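PDB 7M0O: 3-phosphoshikimate 1-carboxyvinyltransferase from Streptomyces sviceus, which probably catalyses transfer of the enolpyruvyl group of phosphoenolpyruvate to the 5-hydroxyl of shikimate 3-phosphate, the sixth step of chorismate biosynthesis. Local coordinates for residues 8-13 against 217-222; 18-23 against 210-215; 227-232 against 399-404; 232-237 against 275-280. All coordinates share one frame; numbering follows the deposited sequence.

How the contacts relate
Contacts 1 and 2 share helix 8-20, contact 1 at the crossing between the domains and contact 2 within one of them; contacts 3 and 4 share helix 223-235, and Ala232, in the other. Contact 1 is the most central, buried beside the predicted substrate site, and pairs an isoleucine core with a water bridge at one end. Contact 2, about 17 Å away between centres, is partly exposed and relies on backbone hydrogen bonds. Contact 3 is buried and without hydrogen bonds across its two helices, aromatic rings doing most of the work. Contact 4, about 11 Å from it between centres, is partly buried and built on a glycine; Phe230 packs on Val277 to join the two.

Contact 1 of 4, residues 8-13 against 217-222; sequences KSITAR and YAIEPD
Thr11 OG1 is gripped by two backbone groups, bonding to Ser7 O and Leu31 N, while Ile219 CG2 lies against it at 3.4 Å. The contact belongs to the crossing between the two domains of the EPSP synthase fold: residues 217-222 leave the end of strand 216-218 and run toward helix 223-235, and helix 8-20 starts alongside. Backbone bonds from Glu220 to Ser7 and from Asp222 to Pro5 hold the two chain passages together here.

Ile10 and Ile219 form the apolar centre, their side chains sliding past each other in opposite directions. With chi1 at -70°, Ile10 has CG2 anti to the backbone N, and this methyl meets Ile219 CD1 at 3.6 Å. The same CG2 sits at the edge of the Tyr217 ring, 4.2 Å from CE2 and near the ring plane, and Ile219 CD1 also lies at the ring edge. Met190 of helix 182-193 also packs on Ile10 and Tyr217. An alanine at Ile219 would probably open a gap beside Ile10 CG2 and the Tyr217 ring edge and take the methyl away from Thr11 OG1.

The first two turns of the helix carry Lys8, Ser9 and Arg13, all predicted to bind 3-phosphoshikimate. Arg13 NH1 reaches back to Ser9 OG in a weak bond of 3.4 Å, and its NE bonds to Thr187. At the N-terminal end of helix 8-20 lies Asp222, which caps helix 223-235 through OD1, accepting from Thr225 N. Its OD2 takes a bond of 2.6 Å from a water, and that water accepts from Lys8 N at 3.0 Å.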
loop_
_atom_site.group_PDB
_atom_site.type_symbol
_atom_site.label_atom_id
_atom_site.label_comp_id
_atom_site.label_asym_id
_atom_site.label_seq_id
_atom_site.Cartn_x
_atom_site.Cartn_y
_atom_site.Cartn_z
ATOM N N LYS A 8 1.780 -3.559 -2.166
ATOM C CA LYS A 8 1.819 -4.584 -1.122
ATOM C C LYS A 8 0.469 -4.716 -0.424
ATOM O O LYS A 8 -0.038 -5.830 -0.228
ATOM C CB LYS A 8 2.924 -4.261 -0.118
ATOM C CG LYS A 8 2.806 -5.029 1.200
ATOM C CD LYS A 8 2.936 -6.533 0.996
ATOM C CE LYS A 8 2.884 -7.283 2.338
ATOM N NZ LYS A 8 1.568 -7.127 3.027
ATOM N N SER A 9 -0.123 -3.593 -0.017
ATOM C CA SER A 9 -1.369 -3.688 0.739
ATOM C C SER A 9 -2.526 -4.152 -0.140
ATOM O O SER A 9 -3.437 -4.831 0.345
ATOM C CB SER A 9 -1.704 -2.349 1.400
ATOM O OG SER A 9 -1.942 -1.344 0.444
ATOM N N ILE A 10 -2.519 -3.809 -1.428
ATOM C CA ILE A 10 -3.564 -4.325 -2.305
ATOM C C ILE A 10 -3.364 -5.824 -2.544
ATOM O O ILE A 10 -4.331 -6.596 -2.550
ATOM C CB ILE A 10 -3.621 -3.522 -3.614
ATOM C CG1 ILE A 10 -4.167 -2.121 -3.317
ATOM C CG2 ILE A 10 -4.496 -4.256 -4.651
ATOM C CD1 ILE A 10 -4.122 -1.143 -4.494
ATOM N N THR A 11 -2.114 -6.270 -2.696
ATOM C CA THR A 11 -1.873 -7.697 -2.892
ATOM C C THR A 11 -2.374 -8.491 -1.691
ATOM O O THR A 11 -2.993 -9.552 -1.849
ATOM C CB THR A 11 -0.377 -7.970 -3.153
ATOM O OG1 THR A 11 0.049 -7.312 -4.366
ATOM C CG2 THR A 11 -0.122 -9.471 -3.296
ATOM N N ALA A 12 -2.180 -7.947 -0.491
ATOM C CA ALA A 12 -2.579 -8.635 0.737
ATOM C C ALA A 12 -4.085 -8.835 0.802
ATOM O O ALA A 12 -4.566 -9.951 1.051
ATOM C CB ALA A 12 -2.103 -7.829 1.947
ATOM N N ARG A 13 -4.847 -7.748 0.632
ATOM C CA ARG A 13 -6.305 -7.863 0.588
ATOM C C ARG A 13 -6.754 -8.828 -0.507
ATOM O O ARG A 13 -7.674 -9.627 -0.299
ATOM C CB ARG A 13 -6.945 -6.492 0.355
ATOM C CG ARG A 13 -6.686 -5.402 1.406
ATOM C CD ARG A 13 -7.325 -4.132 0.854
ATOM N NE ARG A 13 -7.184 -2.914 1.649
ATOM C CZ ARG A 13 -6.185 -2.040 1.537
ATOM N NH1 ARG A 13 -5.181 -2.244 0.686
ATOM N NH2 ARG A 13 -6.188 -0.953 2.288
ATOM N N TYR A 217 -8.791 -10.355 -10.960
ATOM C CA TYR A 217 -8.511 -9.091 -10.285
ATOM C C TYR A 217 -7.058 -8.714 -10.522
ATOM O O TYR A 217 -6.148 -9.438 -10.102
ATOM C CB TYR A 217 -8.812 -9.152 -8.779
ATOM C CG TYR A 217 -8.721 -7.774 -8.164
ATOM C CD1 TYR A 217 -9.780 -6.876 -8.260
ATOM C CD2 TYR A 217 -7.553 -7.353 -7.546
ATOM C CE1 TYR A 217 -9.673 -5.595 -7.734
ATOM C CE2 TYR A 217 -7.434 -6.084 -7.021
ATOM C CZ TYR A 217 -8.494 -5.211 -7.117
ATOM O OH TYR A 217 -8.363 -3.945 -6.591
ATOM N N ALA A 218 -6.848 -7.589 -11.200
ATOM C CA ALA A 218 -5.515 -7.067 -11.467
ATOM C C ALA A 218 -5.057 -6.181 -10.311
ATOM O O ALA A 218 -5.781 -5.261 -9.901
ATOM C CB ALA A 218 -5.510 -6.271 -12.774
ATOM N N ILE A 219 -3.851 -6.451 -9.813
ATOM C CA ILE A 219 -3.245 -5.671 -8.735
ATOM C C ILE A 219 -2.571 -4.443 -9.332
ATOM O O ILE A 219 -1.735 -4.559 -10.243
ATOM C CB ILE A 219 -2.232 -6.517 -7.946
ATOM C CG1 ILE A 219 -2.910 -7.741 -7.325
ATOM C CG2 ILE A 219 -1.509 -5.648 -6.883
ATOM C CD1 ILE A 219 -4.048 -7.379 -6.469
ATOM N N GLU A 220 -2.915 -3.270 -8.806
ATOM C CA GLU A 220 -2.290 -2.028 -9.276
ATOM C C GLU A 220 -0.821 -1.968 -8.860
ATOM O O GLU A 220 -0.474 -2.341 -7.736
ATOM C CB GLU A 220 -3.002 -0.799 -8.705
ATOM C CG GLU A 220 -4.358 -0.513 -9.292
ATOM C CD GLU A 220 -5.116 0.582 -8.545
ATOM O OE1 GLU A 220 -4.498 1.410 -7.819
ATOM O OE2 GLU A 220 -6.354 0.610 -8.688
ATOM N N PRO A 221 0.061 -1.487 -9.735
ATOM C CA PRO A 221 1.403 -1.117 -9.280
ATOM C C PRO A 221 1.312 -0.034 -8.218
ATOM O O PRO A 221 0.387 0.780 -8.210
ATOM C CB PRO A 221 2.086 -0.593 -10.553
ATOM C CG PRO A 221 1.264 -1.161 -11.683
ATOM C CD PRO A 221 -0.131 -1.270 -11.180
ATOM N N ASP A 222 2.278 -0.026 -7.312
ATOM C CA ASP A 222 2.301 1.006 -6.285
ATOM C C ASP A 222 2.380 2.384 -6.938
ATOM O O ASP A 222 3.337 2.695 -7.659
ATOM C CB ASP A 222 3.474 0.785 -5.332
ATOM C CG ASP A 222 3.388 1.647 -4.091
ATOM O OD1 ASP A 222 3.520 2.883 -4.209
ATOM O OD2 ASP A 222 3.214 1.089 -2.987
HETATM O O HOH W 1 3.626 -1.246 -2.017
#

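Contact 2 of 4, residues 18-23 against 210-215; sequences AAAADG and GGYRAT
Asp22 and its two neighbours across the gap, Tyr212 and Ala214, are joined first by backbone hydrogen bonds. Asp22 N gives to Tyr212 O at 3.0 Å, and Ala214 N gives to Asp22 O at 3.1 Å. Both N-H groups point well at their acceptors, with 162° at the hydrogen, yet each donor stands about 50° out of the plane of the carbonyl it meets. Because Asp22 bonds to the residues before and after Arg213, the pair makes a single parallel bridge.

Just before the bridge, at Ala20 and Tyr212, a water takes over. It donates to Ala20 O at 2.7 Å and accepts from Tyr212 N, so the last helical turn and the incoming loop are tied where their backbones do not bond directly.

Apolar contacts fill the inner side. Ala21 CB lies 3.7 Å from Tyr212 CB and also reaches Ala214 CB. Tyr212, with chi1 at -65°, has CG beside its backbone N, and the ring passes Ala20 CB obliquely, CD2 being nearest at 4.1 Å. The ring runs inward to Pro165 and Val196, and its OH bonds to Leu162 O. Ala214 CB presses on the backbone of Gly23, 3.4 Å from its C; with phi at 123°, a CB on Gly23 would strike both that methyl and the preceding carbonyl oxygen.

The bridge leads straight into strands 24-28 and 216-218, which run side by side and parallel in a mixed sheet. It is thus the lead-in to a parallel strand pair, formed as helix 8-20 turns into its strand in the alpha/beta domain of an EPSP synthase.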
loop_
_atom_site.group_PDB
_atom_site.type_symbol
_atom_site.label_atom_id
_atom_site.label_comp_id
_atom_site.label_asym_id
_atom_site.label_seq_id
_atom_site.Cartn_x
_atom_site.Cartn_y
_atom_site.Cartn_z
ATOM N N ALA A 18 -9.283 -13.778 -2.720
ATOM C CA ALA A 18 -9.144 -14.933 -3.607
ATOM C C ALA A 18 -9.338 -16.238 -2.846
ATOM O O ALA A 18 -9.915 -17.191 -3.375
ATOM C CB ALA A 18 -7.775 -14.932 -4.297
ATOM N N ALA A 19 -8.830 -16.306 -1.615
ATOM C CA ALA A 19 -9.012 -17.496 -0.794
ATOM C C ALA A 19 -10.467 -17.704 -0.395
ATOM O O ALA A 19 -10.924 -18.850 -0.294
ATOM C CB ALA A 19 -8.144 -17.389 0.456
ATOM N N ALA A 20 -11.196 -16.621 -0.113
ATOM C CA ALA A 20 -12.494 -16.738 0.544
ATOM C C ALA A 20 -13.666 -16.792 -0.431
ATOM O O ALA A 20 -14.768 -17.179 -0.025
ATOM C CB ALA A 20 -12.692 -15.572 1.526
ATOM N N ALA A 21 -13.452 -16.472 -1.703
ATOM C CA ALA A 21 -14.563 -16.304 -2.624
ATOM C C ALA A 21 -15.089 -17.645 -3.140
ATOM O O ALA A 21 -14.479 -18.706 -2.978
ATOM C CB ALA A 21 -14.145 -15.413 -3.792
ATOM N N ASP A 22 -16.259 -17.582 -3.765
ATOM C CA ASP A 22 -16.871 -18.740 -4.404
ATOM C C ASP A 22 -16.416 -18.746 -5.859
ATOM O O ASP A 22 -16.830 -17.890 -6.650
ATOM C CB ASP A 22 -18.390 -18.671 -4.267
ATOM C CG ASP A 22 -19.095 -19.835 -4.936
ATOM O OD1 ASP A 22 -18.447 -20.869 -5.191
ATOM O OD2 ASP A 22 -20.306 -19.714 -5.211
ATOM N N GLY A 23 -15.533 -19.677 -6.196
ATOM C CA GLY A 23 -15.012 -19.835 -7.541
ATOM C C GLY A 23 -13.499 -19.740 -7.565
ATOM O O GLY A 23 -12.829 -19.706 -6.528
ATOM N N GLY A 210 -23.257 -13.766 3.045
ATOM C CA GLY A 210 -23.457 -14.331 1.725
ATOM C C GLY A 210 -22.210 -14.564 0.907
ATOM O O GLY A 210 -22.313 -15.102 -0.202
ATOM N N GLY A 211 -21.047 -14.170 1.400
ATOM C CA GLY A 211 -19.800 -14.497 0.745
ATOM C C GLY A 211 -19.427 -13.568 -0.396
ATOM O O GLY A 211 -20.051 -12.529 -0.661
ATOM N N TYR A 212 -18.377 -13.989 -1.099
ATOM C CA TYR A 212 -17.779 -13.271 -2.212
ATOM C C TYR A 212 -17.943 -14.043 -3.514
ATOM O O TYR A 212 -18.128 -15.261 -3.515
ATOM C CB TYR A 212 -16.280 -13.036 -1.972
ATOM C CG TYR A 212 -15.925 -12.146 -0.805
ATOM C CD1 TYR A 212 -16.100 -10.775 -0.873
ATOM C CD2 TYR A 212 -15.383 -12.681 0.362
ATOM C CE1 TYR A 212 -15.757 -9.960 0.204
ATOM C CE2 TYR A 212 -15.028 -11.879 1.427
ATOM C CZ TYR A 212 -15.224 -10.525 1.349
ATOM O OH TYR A 212 -14.859 -9.735 2.426
ATOM N N ARG A 213 -17.827 -13.314 -4.631
ATOM C CA ARG A 213 -17.860 -13.877 -5.977
ATOM C C ARG A 213 -16.465 -13.784 -6.588
ATOM O O ARG A 213 -15.930 -12.678 -6.727
ATOM C CB ARG A 213 -18.857 -13.122 -6.858
ATOM C CG ARG A 213 -20.233 -13.780 -6.987
ATOM C CD ARG A 213 -20.923 -13.940 -5.638
ATOM N NE ARG A 213 -20.777 -12.749 -4.799
ATOM C CZ ARG A 213 -21.428 -12.546 -3.655
ATOM N NH1 ARG A 213 -22.294 -13.449 -3.199
ATOM N NH2 ARG A 213 -21.217 -11.431 -2.966
ATOM N N ALA A 214 -15.897 -14.927 -6.981
ATOM C CA ALA A 214 -14.567 -14.941 -7.578
ATOM C C ALA A 214 -14.554 -14.135 -8.869
ATOM O O ALA A 214 -15.577 -13.986 -9.551
ATOM C CB ALA A 214 -14.110 -16.366 -7.876
ATOM N N THR A 215 -13.371 -13.648 -9.222
ATOM C CA THR A 215 -13.213 -12.826 -10.412
ATOM C C THR A 215 -11.749 -12.863 -10.850
ATOM O O THR A 215 -10.904 -13.508 -10.223
ATOM C CB THR A 215 -13.701 -11.397 -10.135
ATOM O OG1 THR A 215 -13.806 -10.674 -11.367
ATOM C CG2 THR A 215 -12.740 -10.675 -9.194
HETATM O O HOH W 2 -17.359 -16.536 0.106
#

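Contact 3 of 4, residues 227-232 against 399-404; sequences SYFFAA and EAFAEL
The Phe229 ring receives Phe401 CD1 over one face, off centre toward the rim, while the Ala400 carbonyl lies at its edge near the ring plane. The two phenylalanines form a T-shaped pair, the edge of Phe401 toward the face of Phe229, with centroids 5.8 Å apart and planes at 71°. The Phe401 ring has Tyr228 O at its own edge. This is near-parallel helix packing in the domain that holds the C-terminus of the EPSP synthase fold: helix 397-406, the last of the chain, lies beside helix 223-235, the short axes 11.3 Å apart and at 16°.

Phe229 spans that wide spacing. Its CZ touches Ala400 CB at 3.9 Å, and CE1 comes up edge-on to the backbone between Ala400 and Phe401, 3.8 Å from Ala400 O. With chi1 at -160°, Phe401 has CG anti to its backbone N, which sets the ring on the side of the Phe229 face; it also meets Phe397 and Val374. Leu404 closes the contact a turn further on: its CD2 methyl touches both Phe229 CD1, at 3.6 Å, and Ala232 CB, at 3.5 Å. An alanine at Phe229 would probably leave the Phe401 edge without its aromatic face and open a gap between the helices beside Ala400 and Leu404.

The end of the Tyr228 side chain leads away from helix 397-406, and its OH bonds to NH1 of Arg367, predicted to bind phosphoenolpyruvate.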
loop_
_atom_site.group_PDB
_atom_site.type_symbol
_atom_site.label_atom_id
_atom_site.label_comp_id
_atom_site.label_asym_id
_atom_site.label_seq_id
_atom_site.Cartn_x
_atom_site.Cartn_y
_atom_site.Cartn_z
ATOM N N SER A 227 5.274 7.595 -8.811
ATOM C CA SER A 227 5.370 9.046 -8.931
ATOM C C SER A 227 6.765 9.472 -9.346
ATOM O O SER A 227 6.909 10.437 -10.104
ATOM C CB SER A 227 4.980 9.737 -7.607
ATOM O OG SER A 227 5.972 9.646 -6.594
ATOM N N TYR A 228 7.802 8.744 -8.900
ATOM C CA TYR A 228 9.166 9.130 -9.239
ATOM C C TYR A 228 9.449 8.908 -10.712
ATOM O O TYR A 228 10.174 9.696 -11.328
ATOM C CB TYR A 228 10.178 8.347 -8.381
ATOM C CG TYR A 228 9.787 8.403 -6.935
ATOM C CD1 TYR A 228 9.937 9.582 -6.209
ATOM C CD2 TYR A 228 9.207 7.303 -6.312
ATOM C CE1 TYR A 228 9.538 9.654 -4.890
ATOM C CE2 TYR A 228 8.804 7.371 -4.984
ATOM C CZ TYR A 228 8.965 8.546 -4.295
ATOM O OH TYR A 228 8.547 8.611 -2.991
ATOM N N PHE A 229 8.850 7.873 -11.303
ATOM C CA PHE A 229 9.107 7.584 -12.705
ATOM C C PHE A 229 8.292 8.523 -13.596
ATOM O O PHE A 229 8.811 9.041 -14.591
ATOM C CB PHE A 229 8.838 6.091 -12.969
ATOM C CG PHE A 229 9.782 5.173 -12.210
ATOM C CD1 PHE A 229 10.888 4.616 -12.833
ATOM C CD2 PHE A 229 9.607 4.940 -10.855
ATOM C CE1 PHE A 229 11.782 3.809 -12.123
ATOM C CE2 PHE A 229 10.499 4.166 -10.139
ATOM C CZ PHE A 229 11.595 3.589 -10.781
ATOM N N PHE A 230 7.058 8.834 -13.185
ATOM C CA PHE A 230 6.263 9.855 -13.861
ATOM C C PHE A 230 6.962 11.220 -13.821
ATOM O O PHE A 230 6.979 11.945 -14.822
ATOM C CB PHE A 230 4.877 9.960 -13.216
ATOM C CG PHE A 230 3.928 8.809 -13.515
ATOM C CD1 PHE A 230 3.875 8.198 -14.760
ATOM C CD2 PHE A 230 3.048 8.386 -12.544
ATOM C CE1 PHE A 230 2.958 7.158 -15.005
ATOM C CE2 PHE A 230 2.127 7.362 -12.781
ATOM C CZ PHE A 230 2.086 6.754 -14.010
ATOM N N ALA A 231 7.515 11.604 -12.659
ATOM C CA ALA A 231 8.209 12.890 -12.529
ATOM C C ALA A 231 9.443 12.972 -13.423
ATOM O O ALA A 231 9.712 14.023 -14.029
ATOM C CB ALA A 231 8.616 13.123 -11.074
ATOM N N ALA A 232 10.221 11.894 -13.489
ATOM C CA ALA A 232 11.386 11.860 -14.375
ATOM C C ALA A 232 10.985 12.145 -15.822
ATOM O O ALA A 232 11.675 12.887 -16.541
ATOM C CB ALA A 232 12.077 10.497 -14.267
ATOM N N GLU A 399 17.971 -0.118 -9.050
ATOM C CA GLU A 399 18.123 -0.810 -10.326
ATOM C C GLU A 399 17.123 -0.286 -11.348
ATOM O O GLU A 399 17.494 0.054 -12.480
ATOM C CB GLU A 399 17.951 -2.316 -10.128
ATOM C CG GLU A 399 18.952 -2.910 -9.169
ATOM C CD GLU A 399 18.424 -4.138 -8.432
ATOM O OE1 GLU A 399 17.377 -4.695 -8.832
ATOM O OE2 GLU A 399 19.075 -4.545 -7.453
ATOM N N ALA A 400 15.854 -0.189 -10.946
ATOM C CA ALA A 400 14.805 0.294 -11.842
ATOM C C ALA A 400 15.076 1.716 -12.306
ATOM O O ALA A 400 14.848 2.046 -13.473
ATOM C CB ALA A 400 13.447 0.229 -11.150
ATOM N N PHE A 401 15.538 2.584 -11.403
ATOM C CA PHE A 401 15.772 3.967 -11.789
ATOM C C PHE A 401 16.995 4.076 -12.688
ATOM O O PHE A 401 17.005 4.881 -13.628
ATOM C CB PHE A 401 15.920 4.850 -10.542
ATOM C CG PHE A 401 15.681 6.314 -10.817
ATOM C CD1 PHE A 401 14.392 6.792 -10.992
ATOM C CD2 PHE A 401 16.745 7.204 -10.926
ATOM C CE1 PHE A 401 14.157 8.135 -11.252
ATOM C CE2 PHE A 401 16.520 8.551 -11.187
ATOM C CZ PHE A 401 15.229 9.016 -11.353
ATOM N N ALA A 402 18.014 3.251 -12.438
ATOM C CA ALA A 402 19.159 3.211 -13.337
ATOM C C ALA A 402 18.729 2.831 -14.748
ATOM O O ALA A 402 19.224 3.398 -15.730
ATOM C CB ALA A 402 20.205 2.232 -12.801
ATOM N N GLU A 403 17.796 1.881 -14.863
ATOM C CA GLU A 403 17.279 1.458 -16.161
ATOM C C GLU A 403 16.509 2.583 -16.840
ATOM O O GLU A 403 16.644 2.789 -18.054
ATOM C CB GLU A 403 16.392 0.232 -15.987
ATOM C CG GLU A 403 15.861 -0.352 -17.282
ATOM C CD GLU A 403 15.053 -1.627 -17.072
ATOM O OE1 GLU A 403 14.347 -1.742 -16.048
ATOM O OE2 GLU A 403 15.135 -2.528 -17.934
ATOM N N LEU A 404 15.701 3.322 -16.072
ATOM C CA LEU A 404 15.024 4.488 -16.631
ATOM C C LEU A 404 16.037 5.500 -17.157
ATOM O O LEU A 404 15.872 6.053 -18.254
ATOM C CB LEU A 404 14.104 5.108 -15.571
ATOM C CG LEU A 404 13.368 6.394 -15.983
ATOM C CD1 LEU A 404 12.322 6.100 -17.025
ATOM C CD2 LEU A 404 12.746 7.049 -14.774
#

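Contact 4 of 4, residues 232-237 against 275-280; sequences AAALTP and TTVRGT
A helix end packed on a strand end joins helix 223-235 to the sheet of its own domain, away from the predicted substrate-binding residues: Ala233 to Pro237 meet Val277 to Thr280, where strand 274-278 runs out. Close approach rests on Gly279, whose CA comes within 4.0 Å of Ala234 CA. The glycine faces two carbonyls, Ala233 in the last turn of the helix and Thr236 just beyond it: its CA lies 3.1 Å from Ala233 O and makes a CA-H...O contact of 3.5 Å to Thr236 O. A CB on Gly279 would run into both oxygens.

The helix end itself is held by Thr236. Its N bonds back to Ala233 O, and with chi1 at -50° OG1 stands beside that N and donates to Ala232 O at 2.7 Å, tilted only 22° from the carbonyl plane. A water extends the polar edge, donating to Ala234 O at 2.8 Å and accepting from Thr280 N.

Two residues earlier in the strand, at Val277, the packing turns apolar. Val277 has CG1 anti to its backbone N, and this methyl meets Ala233 CB at 4.1 Å and, slightly farther away, Ala234 CB. At the rim the Pro237 ring reaches the backbone of Thr280.

Strand 274-278 is the middle of three antiparallel strands, between 240-244 and 267-270; Val277 also touches Phe230 of helix 223-235 and Val258 of helix 257-263.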
loop_
_atom_site.group_PDB
_atom_site.type_symbol
_atom_site.label_atom_id
_atom_site.label_comp_id
_atom_site.label_asym_id
_atom_site.label_seq_id
_atom_site.Cartn_x
_atom_site.Cartn_y
_atom_site.Cartn_z
ATOM N N ALA A 232 10.221 11.894 -13.489
ATOM C CA ALA A 232 11.386 11.860 -14.375
ATOM C C ALA A 232 10.985 12.145 -15.822
ATOM O O ALA A 232 11.675 12.887 -16.541
ATOM C CB ALA A 232 12.077 10.497 -14.267
ATOM N N ALA A 233 9.847 11.593 -16.261
ATOM C CA ALA A 233 9.402 11.842 -17.629
ATOM C C ALA A 233 8.974 13.293 -17.817
ATOM O O ALA A 233 9.288 13.908 -18.837
ATOM C CB ALA A 233 8.260 10.891 -17.992
ATOM N N ALA A 234 8.258 13.861 -16.844
ATOM C CA ALA A 234 7.776 15.238 -16.980
ATOM C C ALA A 234 8.937 16.225 -17.040
ATOM O O ALA A 234 8.849 17.270 -17.706
ATOM C CB ALA A 234 6.853 15.580 -15.807
ATOM N N LEU A 235 10.045 15.872 -16.402
ATOM C CA LEU A 235 11.217 16.728 -16.327
ATOM C C LEU A 235 12.059 16.674 -17.593
ATOM O O LEU A 235 12.858 17.585 -17.830
ATOM C CB LEU A 235 12.055 16.294 -15.132
ATOM C CG LEU A 235 13.382 16.974 -14.852
ATOM C CD1 LEU A 235 13.096 18.428 -14.507
ATOM C CD2 LEU A 235 14.040 16.232 -13.724
ATOM N N THR A 236 11.899 15.626 -18.395
ATOM C CA THR A 236 12.780 15.317 -19.518
ATOM C C THR A 236 12.039 15.522 -20.836
ATOM O O THR A 236 11.164 14.713 -21.177
ATOM C CB THR A 236 13.279 13.872 -19.405
ATOM O OG1 THR A 236 13.811 13.633 -18.087
ATOM C CG2 THR A 236 14.352 13.573 -20.474
ATOM N N PRO A 237 12.363 16.543 -21.631
ATOM C CA PRO A 237 11.575 16.801 -22.849
ATOM C C PRO A 237 11.647 15.636 -23.826
ATOM O O PRO A 237 12.723 15.104 -24.106
ATOM C CB PRO A 237 12.209 18.075 -23.421
ATOM C CG PRO A 237 13.563 18.155 -22.794
ATOM C CD PRO A 237 13.420 17.548 -21.426
ATOM N N THR A 275 -1.359 4.554 -17.741
ATOM C CA THR A 275 -1.143 5.998 -17.691
ATOM C C THR A 275 0.196 6.325 -18.319
ATOM O O THR A 275 1.213 5.741 -17.939
ATOM C CB THR A 275 -1.168 6.533 -16.244
ATOM O OG1 THR A 275 -2.501 6.453 -15.742
ATOM C CG2 THR A 275 -0.752 8.020 -16.183
ATOM N N THR A 276 0.204 7.290 -19.241
ATOM C CA THR A 276 1.423 7.724 -19.913
ATOM C C THR A 276 1.702 9.184 -19.575
ATOM O O THR A 276 0.803 10.023 -19.678
ATOM C CB THR A 276 1.292 7.559 -21.435
ATOM O OG1 THR A 276 1.013 6.185 -21.755
ATOM C CG2 THR A 276 2.582 7.983 -22.119
ATOM N N VAL A 277 2.943 9.490 -19.172
ATOM C CA VAL A 277 3.394 10.867 -18.974
ATOM C C VAL A 277 4.521 11.139 -19.962
ATOM O O VAL A 277 5.429 10.320 -20.107
ATOM C CB VAL A 277 3.856 11.107 -17.526
ATOM C CG1 VAL A 277 4.515 12.476 -17.402
ATOM C CG2 VAL A 277 2.648 11.011 -16.595
ATOM N N ARG A 278 4.442 12.268 -20.665
ATOM C CA ARG A 278 5.461 12.649 -21.638
ATOM C C ARG A 278 5.936 14.061 -21.328
ATOM O O ARG A 278 5.116 14.978 -21.221
ATOM C CB ARG A 278 4.914 12.577 -23.073
ATOM C CG ARG A 278 5.940 12.923 -24.139
ATOM C CD ARG A 278 5.332 12.861 -25.548
ATOM N NE ARG A 278 4.807 11.534 -25.845
ATOM C CZ ARG A 278 3.516 11.222 -25.844
ATOM N NH1 ARG A 278 2.602 12.145 -25.555
ATOM N NH2 ARG A 278 3.140 9.979 -26.123
ATOM N N GLY A 279 7.253 14.231 -21.201
ATOM C CA GLY A 279 7.814 15.564 -20.998
ATOM C C GLY A 279 7.736 16.409 -22.263
ATOM O O GLY A 279 7.961 15.928 -23.376
ATOM N N THR A 280 7.412 17.688 -22.085
ATOM C CA THR A 280 7.261 18.615 -23.201
ATOM C C THR A 280 8.327 19.696 -23.200
ATOM O O THR A 280 8.384 20.485 -24.148
ATOM C CB THR A 280 5.878 19.271 -23.181
ATOM O OG1 THR A 280 5.769 20.129 -22.044
ATOM C CG2 THR A 280 4.791 18.212 -23.126
HETATM O O HOH W 3 6.831 18.442 -19.271
#